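Local structure of cellulase IBT99 (Metagenomes, 6WBT) at residues 173-176 / 177-180; 252-255 / 256-260; 311-314 / 315-319; 15-18 / 19-23. The protein probably hydrolyses 6-phospho-alpha-glucosides, as a family 4 glycosidase that binds NAD and a manganese ion together with glucose 6-phosphate. One frame throughout, in Å; residues are numbered along the deposited sequence.

Contact 1: residues 173-176 / 177-180. With G6P (6-O-phosphono-alpha-D-glucopyranose), chain F.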
loop_
_atom_site.group_PDB
_atom_site.type_symbol
_atom_site.label_atom_id
_atom_site.label_comp_id
_atom_site.label_asym_id
_atom_site.label_seq_id
_atom_site.Cartn_x
_atom_site.Cartn_y
_atom_site.Cartn_z
HETATM N N MSE A 173 -24.515 8.617 17.837
HETATM C CA MSE A 173 -25.271 7.433 17.432
HETATM C C MSE A 173 -24.659 6.130 17.971
HETATM O O MSE A 173 -25.396 5.273 18.459
HETATM C CB MSE A 173 -25.402 7.368 15.906
HETATM C CG MSE A 173 -26.328 6.268 15.403
HETATM SE SE MSE A 173 -28.200 6.582 15.858
HETATM C CE MSE A 173 -28.422 5.207 17.219
ATOM N N PRO A 174 -23.330 5.960 17.889
ATOM C CA PRO A 174 -22.732 4.794 18.560
ATOM C C PRO A 174 -22.916 4.825 20.067
ATOM O O PRO A 174 -23.124 3.773 20.684
ATOM C CB PRO A 174 -21.251 4.878 18.159
ATOM C CG PRO A 174 -21.247 5.666 16.902
ATOM C CD PRO A 174 -22.321 6.685 17.091
ATOM N N VAL A 175 -22.856 6.011 20.677
ATOM C CA VAL A 175 -23.041 6.113 22.122
ATOM C C VAL A 175 -24.483 5.794 22.499
ATOM O O VAL A 175 -24.746 5.199 23.551
ATOM C CB VAL A 175 -22.620 7.509 22.616
ATOM C CG1 VAL A 175 -22.579 7.545 24.138
ATOM C CG2 VAL A 175 -21.271 7.896 22.030
ATOM N N GLU A 176 -25.439 6.183 21.652
ATOM C CA GLU A 176 -26.836 5.846 21.908
ATOM C C GLU A 176 -27.076 4.348 21.772
ATOM O O GLU A 176 -27.887 3.773 22.508
ATOM C CB GLU A 176 -27.748 6.628 20.963
ATOM C CG GLU A 176 -27.943 8.082 21.357
ATOM C CD GLU A 176 -28.977 8.256 22.451
ATOM O OE1 GLU A 176 -30.103 8.695 22.139
ATOM O OE2 GLU A 176 -28.670 7.946 23.622
ATOM N N ILE A 177 -26.386 3.700 20.830
ATOM C CA ILE A 177 -26.465 2.247 20.729
ATOM C C ILE A 177 -25.846 1.600 21.961
ATOM O O ILE A 177 -26.353 0.592 22.472
ATOM C CB ILE A 177 -25.790 1.763 19.431
ATOM C CG1 ILE A 177 -26.551 2.274 18.207
ATOM C CG2 ILE A 177 -25.712 0.244 19.398
ATOM C CD1 ILE A 177 -25.920 1.879 16.889
ATOM N N GLU A 178 -24.751 2.174 22.466
ATOM C CA GLU A 178 -24.139 1.658 23.686
ATOM C C GLU A 178 -25.054 1.832 24.890
ATOM O O GLU A 178 -24.970 1.054 25.847
ATOM C CB GLU A 178 -22.796 2.346 23.930
ATOM C CG GLU A 178 -21.718 1.961 22.931
ATOM C CD GLU A 178 -20.411 2.691 23.161
ATOM O OE1 GLU A 178 -20.449 3.857 23.608
ATOM O OE2 GLU A 178 -19.345 2.097 22.900
ATOM N N ALA A 179 -25.927 2.841 24.865
ATOM C CA ALA A 179 -26.905 2.995 25.936
ATOM C C ALA A 179 -27.923 1.862 25.914
ATOM O O ALA A 179 -28.356 1.387 26.970
ATOM C CB ALA A 179 -27.604 4.349 25.822
ATOM N N ARG A 180 -28.313 1.415 24.718
ATOM C CA ARG A 180 -29.227 0.284 24.616
ATOM C C ARG A 180 -28.549 -1.009 25.051
ATOM O O ARG A 180 -29.163 -1.842 25.727
ATOM C CB ARG A 180 -29.752 0.160 23.185
ATOM C CG ARG A 180 -30.234 1.468 22.565
ATOM C CD ARG A 180 -31.598 1.907 23.095
ATOM N NE ARG A 180 -31.539 2.413 24.464
ATOM C CZ ARG A 180 -31.146 3.638 24.792
ATOM N NH1 ARG A 180 -30.769 4.493 23.849
ATOM N NH2 ARG A 180 -31.125 4.012 26.064
HETATM C C1 G6P F . -28.708 10.453 16.533
HETATM C C2 G6P F . -27.940 10.590 15.220
HETATM C C3 G6P F . -28.190 11.949 14.578
HETATM C C4 G6P F . -29.685 12.228 14.488
HETATM C C5 G6P F . -30.311 12.067 15.867
HETATM C C6 G6P F . -31.805 12.378 15.874
HETATM O O1 G6P F . -28.181 11.376 17.492
HETATM O O2 G6P F . -26.539 10.430 15.466
HETATM O O3 G6P F . -27.612 11.975 13.269
HETATM O O4 G6P F . -29.903 13.559 14.006
HETATM O O5 G6P F . -30.092 10.731 16.322
HETATM O O6 G6P F . -32.229 12.877 14.607
HETATM P P G6P F . -33.669 13.583 14.470
HETATM O O1P G6P F . -34.201 13.086 13.148
HETATM O O2P G6P F . -33.367 15.061 14.521
HETATM O O3P G6P F . -34.430 13.073 15.672
#
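I177 packs on M173, a selenomethionine, one turn earlier on helix 173-184. The I177 backbone N donates to M173 O at 3.0 Å, which begins a regular run of i to i+4 helix bonds. The M173 side chain starts with CG opposite the backbone N (chi1 -172°) and then bends twice. This carries its methyl along the helix, with CE 3.6 Å from I177 CG1. M173 also lines the sugar pocket: its CB is 3.3 Å from O2 of the bound 6-O-phosphono-alpha-D-glucopyranose, and SE faces the sugar carbons C1 and C2. The manganese ion is about 4 Å from this side chain.

E178 N bonds to P174 O at 2.9 Å. The E178 side chain runs out extended, and its OE2 is hydrogen-bonded to S194. A179 N bonds to V175 O at 2.9 Å and only weakly to E176 O. R180 N closes the run on E176 O at 3.3 Å. Beyond CG the R180 chain bends twice and lies alongside E176, pointing the same way. The guanidinium and carboxylate planes are 89° apart. E176 OE2 is 4.0 Å from R180 NH1, too far for a salt bridge; R180 makes one through NH2 with E183. A leucine here would probably leave E183 without its salt-bridge partner and E176 without the neighbouring positive charge.

Helix 173-184 follows strand 167-170 of the mixed sheet. Helix 242-249 touches it through W244 and F248, and strand 202-210 packs F205 against P174 and I177.

Contact 2: residues 252-255 / 256-260; sequences ALIS and SMFTD
The F258 ring meets I254 at the C-terminal end of helix 251-257, with F258 CD2 4.2 Å from I254 CG2. CB of M257 sits on one face of this ring, 4.0 Å above the plane and offset toward the rim. I254 O approaches the ring obliquely. F381 stacks on F258 as well, so the ring is held among apolar and aromatic groups.

The backbone of the last turn is held by two i to i+4 bonds. M257 N donates to L253 O at 3.1 Å, and F258 N to I254 O at 3.2 Å. F258 is the first residue to leave helical geometry, and the chain runs on from it as loop. Two serines turn their hydroxyls back onto carbonyls four residues earlier. S256 OG lies beside its own backbone N (chi1 -62°) and donates to A252 O at 2.7 Å, tilted 25° from the carbonyl plane. S255 OG reaches S251 O from a different rotamer, between its backbone N and carbonyl carbon (chi1 58°). One water is within hydrogen-bonding distance of S255 O (2.6 Å) and F258 O (3.1 Å). It sits between the helix end and the outgoing chain. R224 NE also bonds to S255 O.

S255 rests on V223 of helix 216-226, and I254 and S255 touch P263 of strand 262-263. The second subunit also packs here: M257 meets its L409 and F258 its M410, and T259 OG1 is hydrogen-bonded to E406 of that subunit. The helix end thus packs on helix 216-226 and strand 262-263 of its own chain and on the second subunit.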
loop_
_atom_site.group_PDB
_atom_site.type_symbol
_atom_site.label_atom_id
_atom_site.label_comp_id
_atom_site.label_asym_id
_atom_site.label_seq_id
_atom_site.Cartn_x
_atom_site.Cartn_y
_atom_site.Cartn_z
ATOM N N ALA A 252 -32.537 -6.307 14.015
ATOM C CA ALA A 252 -32.635 -7.753 14.186
ATOM C C ALA A 252 -32.389 -8.483 12.872
ATOM O O ALA A 252 -31.706 -9.514 12.846
ATOM C CB ALA A 252 -34.004 -8.121 14.758
ATOM N N LEU A 253 -32.936 -7.963 11.772
ATOM C CA LEU A 253 -32.737 -8.603 10.476
ATOM C C LEU A 253 -31.290 -8.485 10.016
ATOM O O LEU A 253 -30.720 -9.449 9.491
ATOM C CB LEU A 253 -33.681 -7.996 9.435
ATOM C CG LEU A 253 -35.163 -8.386 9.472
ATOM C CD1 LEU A 253 -35.319 -9.898 9.574
ATOM C CD2 LEU A 253 -35.918 -7.681 10.593
ATOM N N ILE A 254 -30.678 -7.316 10.208
ATOM C CA ILE A 254 -29.301 -7.117 9.766
ATOM C C ILE A 254 -28.342 -7.954 10.604
ATOM O O ILE A 254 -27.396 -8.551 10.076
ATOM C CB ILE A 254 -28.940 -5.621 9.805
ATOM C CG1 ILE A 254 -29.867 -4.828 8.882
ATOM C CG2 ILE A 254 -27.486 -5.411 9.413
ATOM C CD1 ILE A 254 -29.568 -3.346 8.839
ATOM N N SER A 255 -28.571 -8.017 11.917
ATOM C CA SER A 255 -27.713 -8.812 12.787
ATOM C C SER A 255 -27.927 -10.311 12.621
ATOM O O SER A 255 -27.112 -11.093 13.121
ATOM C CB SER A 255 -27.938 -8.419 14.249
ATOM O OG SER A 255 -29.292 -8.598 14.624
ATOM N N SER A 256 -28.993 -10.728 11.938
ATOM C CA SER A 256 -29.240 -12.144 11.700
ATOM C C SER A 256 -28.670 -12.626 10.374
ATOM O O SER A 256 -28.263 -13.790 10.270
ATOM C CB SER A 256 -30.743 -12.434 11.743
ATOM O OG SER A 256 -31.286 -12.135 13.016
HETATM N N MSE A 257 -28.630 -11.765 9.364
HETATM C CA MSE A 257 -28.111 -12.141 8.053
HETATM C C MSE A 257 -26.586 -12.091 8.032
HETATM O O MSE A 257 -25.937 -12.948 7.435
HETATM C CB MSE A 257 -28.687 -11.225 6.971
HETATM C CG MSE A 257 -30.206 -11.239 6.899
HETATM SE SE MSE A 257 -30.943 -9.872 5.717
HETATM C CE MSE A 257 -30.338 -10.585 4.009
ATOM N N PHE A 258 -26.024 -11.082 8.693
ATOM C CA PHE A 258 -24.579 -10.895 8.789
ATOM C C PHE A 258 -24.195 -11.003 10.258
ATOM O O PHE A 258 -24.489 -10.100 11.050
ATOM C CB PHE A 258 -24.167 -9.550 8.191
ATOM C CG PHE A 258 -24.842 -9.240 6.884
ATOM C CD1 PHE A 258 -24.444 -9.869 5.716
ATOM C CD2 PHE A 258 -25.881 -8.326 6.826
ATOM C CE1 PHE A 258 -25.068 -9.589 4.513
ATOM C CE2 PHE A 258 -26.508 -8.041 5.626
ATOM C CZ PHE A 258 -26.101 -8.674 4.468
ATOM N N THR A 259 -23.538 -12.105 10.618
ATOM C CA THR A 259 -23.357 -12.497 12.009
ATOM C C THR A 259 -21.976 -12.160 12.562
ATOM O O THR A 259 -21.651 -12.580 13.677
ATOM C CB THR A 259 -23.617 -13.996 12.165
ATOM O OG1 THR A 259 -22.654 -14.730 11.398
ATOM C CG2 THR A 259 -25.015 -14.344 11.676
ATOM N N ASP A 260 -21.156 -11.417 11.817
ATOM C CA ASP A 260 -19.820 -11.090 12.304
ATOM C C ASP A 260 -19.880 -10.073 13.437
ATOM O O ASP A 260 -19.393 -10.327 14.545
ATOM C CB ASP A 260 -18.953 -10.566 11.156
ATOM C CG ASP A 260 -18.601 -11.643 10.151
ATOM O OD1 ASP A 260 -18.241 -12.762 10.576
ATOM O OD2 ASP A 260 -18.683 -11.371 8.935
HETATM O O HOH W 1 -24.915 -10.220 14.099
#

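Contact 3: residues 311-314 / 315-319; sequences VDLQ and QFYVG
Y317 lies across L313 in a pair of overlapping beta turns, in the loop between helix 296-306 and helix 321-334. Both turn bonds are weak: F316 N to L313 O and Y317 N to Q314 O, each 3.5 Å.

Y317 carries the contact. Its CG is set beside the backbone N (chi1 -59°), and a chi2 of -14° turns the flat of the ring to the preceding backbone. L313 O lies over the centre of one ring face, 3.0 Å above the plane. The far end of the same side chain reaches the L313 side chain: Y317 CZ is 3.7 Å from L313 CB. The two side chains cross at a slant. Both also touch V56 of helix 43-60. A serine in place of Y317 would probably uncover the L313 carbonyl and open a gap beside the L313 side chain and V56.

F316 packs on Q315 and on P18 of helix 17-25. CB of Q315 lies over the centre of one face of the F316 ring, 3.9 Å above the plane, and L313 O approaches obliquely.

V311 packs on A301, D304 and I305 of helix 296-306. Q315 and D312 meet at the surface. The D312 carboxylate carbon is opposite the backbone N (chi1 175°), which swings the carboxylate toward the Q315 side chain. D312 OD2 lies 3.3 Å from Q315 CG.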
loop_
_atom_site.group_PDB
_atom_site.type_symbol
_atom_site.label_atom_id
_atom_site.label_comp_id
_atom_site.label_asym_id
_atom_site.label_seq_id
_atom_site.Cartn_x
_atom_site.Cartn_y
_atom_site.Cartn_z
ATOM N N VAL A 311 -41.727 26.449 33.398
ATOM C CA VAL A 311 -41.224 25.645 32.291
ATOM C C VAL A 311 -40.534 24.413 32.856
ATOM O O VAL A 311 -39.694 24.521 33.758
ATOM C CB VAL A 311 -40.266 26.454 31.399
ATOM C CG1 VAL A 311 -39.400 25.527 30.558
ATOM C CG2 VAL A 311 -41.053 27.392 30.508
ATOM N N ASP A 312 -40.890 23.244 32.327
ATOM C CA ASP A 312 -40.248 21.987 32.703
ATOM C C ASP A 312 -38.936 21.871 31.938
ATOM O O ASP A 312 -38.922 21.564 30.744
ATOM C CB ASP A 312 -41.171 20.810 32.412
ATOM C CG ASP A 312 -40.506 19.474 32.661
ATOM O OD1 ASP A 312 -40.068 19.233 33.805
ATOM O OD2 ASP A 312 -40.425 18.662 31.715
ATOM N N LEU A 313 -37.823 22.118 32.630
ATOM C CA LEU A 313 -36.511 22.094 31.996
ATOM C C LEU A 313 -35.973 20.685 31.778
ATOM O O LEU A 313 -35.019 20.522 31.008
ATOM C CB LEU A 313 -35.508 22.900 32.826
ATOM C CG LEU A 313 -35.699 24.418 32.824
ATOM C CD1 LEU A 313 -34.610 25.101 33.637
ATOM C CD2 LEU A 313 -35.724 24.953 31.400
ATOM N N GLN A 314 -36.552 19.668 32.419
ATOM C CA GLN A 314 -36.080 18.307 32.201
ATOM C C GLN A 314 -36.501 17.749 30.849
ATOM O O GLN A 314 -36.106 16.627 30.515
ATOM C CB GLN A 314 -36.570 17.378 33.315
ATOM C CG GLN A 314 -37.999 16.890 33.145
ATOM C CD GLN A 314 -38.357 15.793 34.129
ATOM O OE1 GLN A 314 -39.067 16.028 35.107
ATOM N NE2 GLN A 314 -37.870 14.584 33.873
ATOM N N GLN A 315 -37.300 18.493 30.078
ATOM C CA GLN A 315 -37.626 18.076 28.717
ATOM C C GLN A 315 -36.362 17.879 27.890
ATOM O O GLN A 315 -36.224 16.886 27.166
ATOM C CB GLN A 315 -38.528 19.114 28.048
ATOM C CG GLN A 315 -39.988 19.076 28.459
ATOM C CD GLN A 315 -40.818 20.094 27.698
ATOM O OE1 GLN A 315 -40.677 21.301 27.897
ATOM N NE2 GLN A 315 -41.679 19.610 26.809
ATOM N N PHE A 316 -35.425 18.818 27.991
ATOM C CA PHE A 316 -34.244 18.846 27.145
ATOM C C PHE A 316 -33.025 18.204 27.796
ATOM O O PHE A 316 -31.942 18.229 27.204
ATOM C CB PHE A 316 -33.925 20.293 26.754
ATOM C CG PHE A 316 -35.145 21.161 26.612
ATOM C CD1 PHE A 316 -35.968 21.048 25.503
ATOM C CD2 PHE A 316 -35.470 22.087 27.590
ATOM C CE1 PHE A 316 -37.093 21.843 25.372
ATOM C CE2 PHE A 316 -36.593 22.885 27.464
ATOM C CZ PHE A 316 -37.404 22.763 26.355
ATOM N N TYR A 317 -33.172 17.627 28.990
ATOM C CA TYR A 317 -32.066 17.001 29.702
ATOM C C TYR A 317 -31.985 15.499 29.444
ATOM O O TYR A 317 -31.502 14.748 30.298
ATOM C CB TYR A 317 -32.175 17.263 31.206
ATOM C CG TYR A 317 -32.173 18.723 31.618
ATOM C CD1 TYR A 317 -31.802 19.725 30.730
ATOM C CD2 TYR A 317 -32.536 19.094 32.907
ATOM C CE1 TYR A 317 -31.804 21.056 31.112
ATOM C CE2 TYR A 317 -32.537 20.419 33.298
ATOM C CZ TYR A 317 -32.170 21.395 32.397
ATOM O OH TYR A 317 -32.172 22.715 32.787
ATOM N N VAL A 318 -32.448 15.043 28.283
ATOM C CA VAL A 318 -32.517 13.620 27.977
ATOM C C VAL A 318 -31.484 13.279 26.912
ATOM O O VAL A 318 -31.105 14.118 26.087
ATOM C CB VAL A 318 -33.934 13.208 27.526
ATOM C CG1 VAL A 318 -34.931 13.426 28.654
ATOM C CG2 VAL A 318 -34.350 13.991 26.288
ATOM N N GLY A 319 -31.022 12.034 26.942
ATOM C CA GLY A 319 -30.072 11.532 25.973
ATOM C C GLY A 319 -28.637 11.610 26.470
ATOM O O GLY A 319 -28.306 12.328 27.417
#

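Contact 4: residues 15-18 / 19-23. With NAD (nicotinamide-adenine-dinucleotide), chain G.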
loop_
_atom_site.group_PDB
_atom_site.type_symbol
_atom_site.label_atom_id
_atom_site.label_comp_id
_atom_site.label_asym_id
_atom_site.label_seq_id
_atom_site.Cartn_x
_atom_site.Cartn_y
_atom_site.Cartn_z
ATOM N N THR A 15 -32.124 23.062 18.949
ATOM C CA THR A 15 -32.989 22.388 19.910
ATOM C C THR A 15 -32.194 21.620 20.960
ATOM O O THR A 15 -32.747 21.275 22.010
ATOM C CB THR A 15 -33.948 21.440 19.189
ATOM O OG1 THR A 15 -33.199 20.442 18.485
ATOM C CG2 THR A 15 -34.810 22.212 18.200
ATOM N N TYR A 16 -30.918 21.347 20.701
ATOM C CA TYR A 16 -30.054 20.677 21.662
ATOM C C TYR A 16 -29.260 21.649 22.522
ATOM O O TYR A 16 -28.498 21.205 23.386
ATOM C CB TYR A 16 -29.088 19.732 20.937
ATOM C CG TYR A 16 -29.768 18.646 20.136
ATOM C CD1 TYR A 16 -29.897 18.753 18.757
ATOM C CD2 TYR A 16 -30.281 17.515 20.757
ATOM C CE1 TYR A 16 -30.517 17.763 18.019
ATOM C CE2 TYR A 16 -30.903 16.519 20.026
ATOM C CZ TYR A 16 -31.018 16.649 18.658
ATOM O OH TYR A 16 -31.637 15.661 17.927
ATOM N N THR A 17 -29.416 22.956 22.307
ATOM C CA THR A 17 -28.648 23.931 23.079
ATOM C C THR A 17 -28.982 23.903 24.567
ATOM O O THR A 17 -28.045 23.848 25.381
ATOM C CB THR A 17 -28.837 25.331 22.482
ATOM O OG1 THR A 17 -28.372 25.343 21.127
ATOM C CG2 THR A 17 -28.063 26.365 23.287
ATOM N N PRO A 18 -30.251 23.931 24.999
ATOM C CA PRO A 18 -30.517 23.832 26.445
ATOM C C PRO A 18 -30.049 22.526 27.057
ATOM O O PRO A 18 -29.813 22.478 28.271
ATOM C CB PRO A 18 -32.044 23.973 26.535
ATOM C CG PRO A 18 -32.443 24.644 25.272
ATOM C CD PRO A 18 -31.497 24.131 24.238
ATOM N N GLY A 19 -29.903 21.468 26.260
ATOM C CA GLY A 19 -29.457 20.199 26.811
ATOM C C GLY A 19 -27.975 20.194 27.131
ATOM O O GLY A 19 -27.568 19.825 28.237
ATOM N N ILE A 20 -27.145 20.610 26.170
ATOM C CA ILE A 20 -25.703 20.574 26.379
ATOM C C ILE A 20 -25.236 21.676 27.320
ATOM O O ILE A 20 -24.166 21.551 27.925
ATOM C CB ILE A 20 -24.945 20.661 25.041
ATOM C CG1 ILE A 20 -24.954 22.094 24.506
ATOM C CG2 ILE A 20 -25.548 19.703 24.023
ATOM C CD1 ILE A 20 -23.895 22.358 23.462
ATOM N N VAL A 21 -26.003 22.761 27.456
ATOM C CA VAL A 21 -25.661 23.788 28.436
ATOM C C VAL A 21 -25.753 23.219 29.844
ATOM O O VAL A 21 -24.865 23.435 30.679
ATOM C CB VAL A 21 -26.563 25.024 28.262
ATOM C CG1 VAL A 21 -26.475 25.924 29.484
ATOM C CG2 VAL A 21 -26.172 25.795 27.015
ATOM N N LYS A 22 -26.822 22.473 30.128
ATOM C CA LYS A 22 -26.961 21.846 31.438
ATOM C C LYS A 22 -25.921 20.750 31.636
ATOM O O LYS A 22 -25.374 20.598 32.735
ATOM C CB LYS A 22 -28.376 21.290 31.599
ATOM C CG LYS A 22 -28.765 20.947 33.030
ATOM C CD LYS A 22 -28.533 19.479 33.347
ATOM C CE LYS A 22 -28.952 19.154 34.772
ATOM N NZ LYS A 22 -28.710 17.725 35.112
ATOM N N ASP A 23 -25.634 19.980 30.584
ATOM C CA ASP A 23 -24.601 18.955 30.683
ATOM C C ASP A 23 -23.216 19.567 30.847
ATOM O O ASP A 23 -22.325 18.935 31.428
ATOM C CB ASP A 23 -24.645 18.047 29.454
ATOM C CG ASP A 23 -25.831 17.101 29.474
ATOM O OD1 ASP A 23 -25.985 16.359 30.466
ATOM O OD2 ASP A 23 -26.616 17.107 28.503
HETATM P PA NAD G . -31.999 23.348 14.564
HETATM O O1A NAD G . -32.404 23.578 13.146
HETATM O O2A NAD G . -33.076 23.264 15.596
HETATM O O5B NAD G . -30.935 24.473 14.990
HETATM C C5B NAD G . -29.730 24.653 14.196
HETATM C C4B NAD G . -29.176 26.036 14.439
HETATM O O4B NAD G . -28.006 26.249 13.605
HETATM C C3B NAD G . -30.123 27.208 14.126
HETATM O O3B NAD G . -30.131 28.119 15.218
HETATM C C2B NAD G . -29.476 27.854 12.896
HETATM O O2B NAD G . -29.802 29.216 12.720
HETATM C C1B NAD G . -28.008 27.598 13.203
HETATM N N9A NAD G . -27.119 27.763 12.059
HETATM C C8A NAD G . -27.390 27.441 10.753
HETATM N N7A NAD G . -26.405 27.708 9.933
HETATM C C5A NAD G . -25.421 28.253 10.745
HETATM C C6A NAD G . -24.131 28.743 10.467
HETATM N N6A NAD G . -23.596 28.766 9.250
HETATM N N1A NAD G . -23.407 29.222 11.506
HETATM C C2A NAD G . -23.953 29.198 12.729
HETATM N N3A NAD G . -25.151 28.762 13.107
HETATM C C4A NAD G . -25.849 28.295 12.059
HETATM O O3 NAD G . -31.115 22.013 14.641
HETATM P PN NAD G . -31.106 20.778 15.666
HETATM O O1N NAD G . -30.996 21.305 17.058
HETATM O O2N NAD G . -32.242 19.868 15.337
HETATM O O5D NAD G . -29.727 20.076 15.253
HETATM C C5D NAD G . -28.528 20.890 15.256
HETATM C C4D NAD G . -27.408 20.127 14.593
HETATM O O4D NAD G . -27.001 19.041 15.456
HETATM C C3D NAD G . -27.755 19.464 13.252
HETATM O O3D NAD G . -26.710 19.695 12.319
HETATM C C2D NAD G . -27.822 17.988 13.659
HETATM O O2D NAD G . -27.701 17.070 12.584
HETATM C C1D NAD G . -26.664 17.926 14.647
HETATM N N1N NAD G . -26.695 16.695 15.486
HETATM C C2N NAD G . -25.791 15.692 15.255
HETATM C C3N NAD G . -25.821 14.528 16.007
HETATM C C7N NAD G . -24.762 13.488 15.740
HETATM O O7N NAD G . -25.048 12.298 15.835
HETATM N N7N NAD G . -23.542 13.913 15.445
HETATM C C4N NAD G . -26.804 14.376 16.980
HETATM C C5N NAD G . -27.684 15.407 17.225
HETATM C C6N NAD G . -27.612 16.558 16.471
#
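This is a local contact at the start of helix 17-25, the helix of the first beta-alpha-beta unit of the Rossmann fold. Strand 5-10 leads through a glycine-rich loop into the helix. The first turn is built on Y16 and T17: I20 N donates to Y16 O at 3.2 Å, and V21 N to T17 O at 3.1 Å. G19 N adds a weak bond to Y16 O. The T17 and V21 side chains meet through their CG2 methyls, while I20 and V21 pack on I9 of strand 5-10.

The residues just before the helix hold NAD. T15 grips one phosphate oxygen twice: its backbone N is 2.8 Å from NAD O1N. Its OG1, set between the backbone N and the carbonyl carbon (chi1 61°), donates to the same oxygen. R294 NE also bonds to T15 OG1. The helix start beside this pyrophosphate would probably help to stabilise its negative charge.

Y16 also touches the bound glucose 6-phosphate, so it borders both pockets. NAD O5D lies at the edge of its ring, in plane. NAD C5N lies over one face, 3.8 Å from Y16 CZ.

Along the chain the order is contact 4, contact 1, contact 2, contact 3. Contacts 4 and 1 lie on helices that follow strands 5-10 and 167-170 of the same mixed beta-sheet, in the Rossmann-type part of this family 4 glycosyl hydrolase. Their centres are about 19 Å apart. Contact 4 supplies T15 and Y16 to the NAD site, Y16 also bordering the sugar, and contact 1 supplies M173 to the sugar pocket. Contacts 2 and 3 belong to the C-terminal part, with centres about 35 Å apart. Contact 3 touches contact 4 directly: Y317 CE1 is 3.5 Å from K22 CB. This ties the C-terminal region to the first Rossmann helix. Contact 2, about 18 Å from contact 1 between centres, faces the second subunit.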